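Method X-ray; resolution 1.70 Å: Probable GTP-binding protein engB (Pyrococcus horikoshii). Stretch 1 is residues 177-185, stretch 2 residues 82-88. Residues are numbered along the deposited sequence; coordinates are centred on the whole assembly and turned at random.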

# COMPACT_ATOMS: atom_id res chain seq x y z
N ARG A 177 -0.42 -9.09 11.80
CA ARG A 177 0.82 -9.11 11.02
C ARG A 177 1.65 -7.82 11.23
O ARG A 177 2.85 -7.86 11.43
CB ARG A 177 0.49 -9.29 9.52
CG ARG A 177 1.69 -9.47 8.53
CD ARG A 177 2.22 -10.88 8.37
NE ARG A 177 3.11 -11.20 9.47
CZ ARG A 177 4.45 -11.18 9.45
NH1 ARG A 177 5.13 -10.87 8.37
NH2 ARG A 177 5.11 -11.41 10.57
N ILE A 178 1.01 -6.67 11.11
CA ILE A 178 1.66 -5.40 11.29
C ILE A 178 2.37 -5.35 12.63
O ILE A 178 3.53 -4.96 12.71
CB ILE A 178 0.63 -4.27 11.24
CG1 ILE A 178 0.15 -4.13 9.82
CG2 ILE A 178 1.21 -2.96 11.81
CD1 ILE A 178 -0.94 -3.05 9.71
N PHE A 179 1.68 -5.75 13.69
CA PHE A 179 2.32 -5.69 14.98
C PHE A 179 3.37 -6.72 15.19
O PHE A 179 4.35 -6.48 15.87
CB PHE A 179 1.28 -5.65 16.08
CG PHE A 179 0.61 -4.33 16.13
CD1 PHE A 179 -0.71 -4.18 15.77
CD2 PHE A 179 1.36 -3.19 16.39
CE1 PHE A 179 -1.26 -2.92 15.67
CE2 PHE A 179 0.81 -1.94 16.28
CZ PHE A 179 -0.51 -1.81 15.92
N GLU A 180 3.21 -7.85 14.54
CA GLU A 180 4.19 -8.93 14.65
C GLU A 180 5.47 -8.45 13.95
O GLU A 180 6.58 -8.54 14.49
CB GLU A 180 3.55 -10.12 13.97
CG GLU A 180 4.14 -11.44 14.06
CD GLU A 180 3.24 -12.40 13.33
OE1 GLU A 180 2.17 -12.75 13.87
OE2 GLU A 180 3.56 -12.78 12.18
N VAL A 181 5.34 -7.91 12.74
CA VAL A 181 6.52 -7.39 12.05
C VAL A 181 7.23 -6.33 12.87
O VAL A 181 8.47 -6.35 12.95
CB VAL A 181 6.20 -6.76 10.67
CG1 VAL A 181 7.49 -6.07 10.11
CG2 VAL A 181 5.68 -7.84 9.75
N ILE A 182 6.48 -5.42 13.50
CA ILE A 182 7.05 -4.36 14.32
C ILE A 182 7.85 -4.94 15.49
O ILE A 182 8.97 -4.48 15.79
CB ILE A 182 5.96 -3.43 14.90
CG1 ILE A 182 5.33 -2.60 13.78
CG2 ILE A 182 6.55 -2.57 15.99
CD1 ILE A 182 4.16 -1.73 14.21
N ARG A 183 7.28 -5.93 16.17
CA ARG A 183 7.99 -6.54 17.28
C ARG A 183 9.21 -7.31 16.79
O ARG A 183 10.30 -7.10 17.30
CB ARG A 183 7.10 -7.51 18.04
CG ARG A 183 6.03 -6.90 18.93
CD ARG A 183 5.43 -8.05 19.77
NE ARG A 183 5.37 -9.22 18.91
CZ ARG A 183 5.10 -10.47 19.28
NH1 ARG A 183 4.85 -10.76 20.57
NH2 ARG A 183 5.08 -11.42 18.35
N GLU A 184 9.01 -8.22 15.82
CA GLU A 184 10.11 -9.02 15.29
C GLU A 184 11.28 -8.13 14.91
O GLU A 184 12.44 -8.51 15.11
CB GLU A 184 9.69 -9.86 14.07
CG GLU A 184 9.04 -9.04 13.00
CD GLU A 184 9.42 -9.43 11.60
OE1 GLU A 184 8.90 -10.45 11.08
OE2 GLU A 184 10.25 -8.69 11.02
N ARG A 185 10.96 -6.93 14.41
CA ARG A 185 11.96 -5.92 14.02
C ARG A 185 12.83 -5.62 15.23
O ARG A 185 14.07 -5.80 15.15
CB ARG A 185 11.29 -4.60 13.57
CG ARG A 185 11.29 -4.23 12.05
CD ARG A 185 12.47 -3.33 11.63
NE ARG A 185 12.11 -2.19 10.76
CZ ARG A 185 13.00 -1.48 10.06
NH1 ARG A 185 14.27 -1.79 10.12
NH2 ARG A 185 12.63 -0.47 9.29
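Stretch 2, residues 82-88: NIDVAVL

Stretch 2 packs on one face of the stretch 1 helix through a small set of aliphatic side chains, and Arg185 adds polar contacts to the backbone of stretch 2 at one end. The two segments belong to the same chain but are far apart in sequence; touching residues are at least 91 positions apart in sequence. Residues 177-184 are helical. In stretch 2, Ile83 and Asp84 are in loop, and Val85 to Leu88 form a strand that continues later in the chain. Asp84 has helix-like phi/psi values of -81/-35°, whereas Val85 is extended at -156/153°.

The strand runs roughly antiparallel to the helix, at 152° between their N-to-C directions. The axes approach to 9.2 Å, a spacing that leaves room for a layer of side chains. The backbones come closest between Ile182 and Asp84, whose CA atoms are 6.1 Å apart.

Val85 is the centre of the apolar contact. Its CA-to-CB bond points toward the helix, and it meets three helix residues. Val85 CG1 lies 3.8 Å from Ile182 CG1 and 4.4 Å from Ile178 CG2. Val85 CG2 lies 3.8 Å from Val181 CG1. Two residues further along, Val87 CG2 packs 3.9 Å from Ile178 CD1. Ala86 and Leu88 make no contact with the helix. This alternation is expected of an extended strand. At the loop end, Asp84 CB lies 4.4 Å from Ile182 CG1.

Arg185 closes the contact at this same end. Arg185 NE donates a nearly straight hydrogen bond to Asp84 O at 3.0 Å. Arg185 NH2 donates a weak one to Ile83 O at 2.8 Å, bent to 127°. Both carbonyl oxygens lie at the guanidinium edge, near its plane. The contact buries 338 Å² in total, counting both sides.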

# COMPACT_ATOMS: atom_id res chain seq x y z
N ASN A 82 13.35 5.76 10.58
CA ASN A 82 12.29 5.95 11.56
C ASN A 82 10.96 5.40 11.12
O ASN A 82 9.91 5.78 11.64
CB ASN A 82 12.16 7.45 11.92
CG ASN A 82 13.36 7.93 12.73
OD1 ASN A 82 13.85 7.23 13.61
ND2 ASN A 82 13.86 9.12 12.39
N ILE A 83 11.01 4.49 10.14
CA ILE A 83 9.83 3.83 9.66
C ILE A 83 9.95 2.35 10.04
O ILE A 83 10.85 1.64 9.57
CB ILE A 83 9.66 3.99 8.14
CG1 ILE A 83 9.28 5.46 7.82
CG2 ILE A 83 8.54 3.02 7.67
CD1 ILE A 83 9.51 5.86 6.35
N ASP A 84 9.06 1.88 10.89
CA ASP A 84 9.17 0.48 11.31
C ASP A 84 8.63 -0.58 10.36
O ASP A 84 9.13 -1.72 10.33
CB ASP A 84 8.49 0.32 12.66
CG ASP A 84 9.12 1.19 13.72
OD1 ASP A 84 8.57 2.28 13.99
OD2 ASP A 84 10.22 0.79 14.25
N VAL A 85 7.54 -0.25 9.68
CA VAL A 85 6.97 -1.18 8.72
C VAL A 85 6.17 -0.39 7.72
O VAL A 85 5.72 0.69 8.01
CB VAL A 85 6.09 -2.25 9.45
CG1 VAL A 85 5.00 -1.57 10.18
CG2 VAL A 85 5.55 -3.31 8.42
N ALA A 86 6.02 -0.91 6.50
CA ALA A 86 5.26 -0.28 5.45
C ALA A 86 4.14 -1.21 5.02
O ALA A 86 4.30 -2.44 4.97
CB ALA A 86 6.19 0.06 4.17
N VAL A 87 2.97 -0.65 4.79
CA VAL A 87 1.86 -1.44 4.25
C VAL A 87 1.56 -0.90 2.86
O VAL A 87 1.18 0.27 2.70
CB VAL A 87 0.59 -1.29 5.06
CG1 VAL A 87 -0.58 -2.18 4.43
CG2 VAL A 87 0.88 -1.78 6.48
N LEU A 88 1.78 -1.72 1.83
CA LEU A 88 1.44 -1.31 0.49
C LEU A 88 0.08 -1.95 0.23
O LEU A 88 -0.06 -3.17 0.24
CB LEU A 88 2.49 -1.83 -0.54
CG LEU A 88 2.08 -1.80 -2.03
CD1 LEU A 88 1.79 -0.40 -2.54
CD2 LEU A 88 3.19 -2.43 -2.86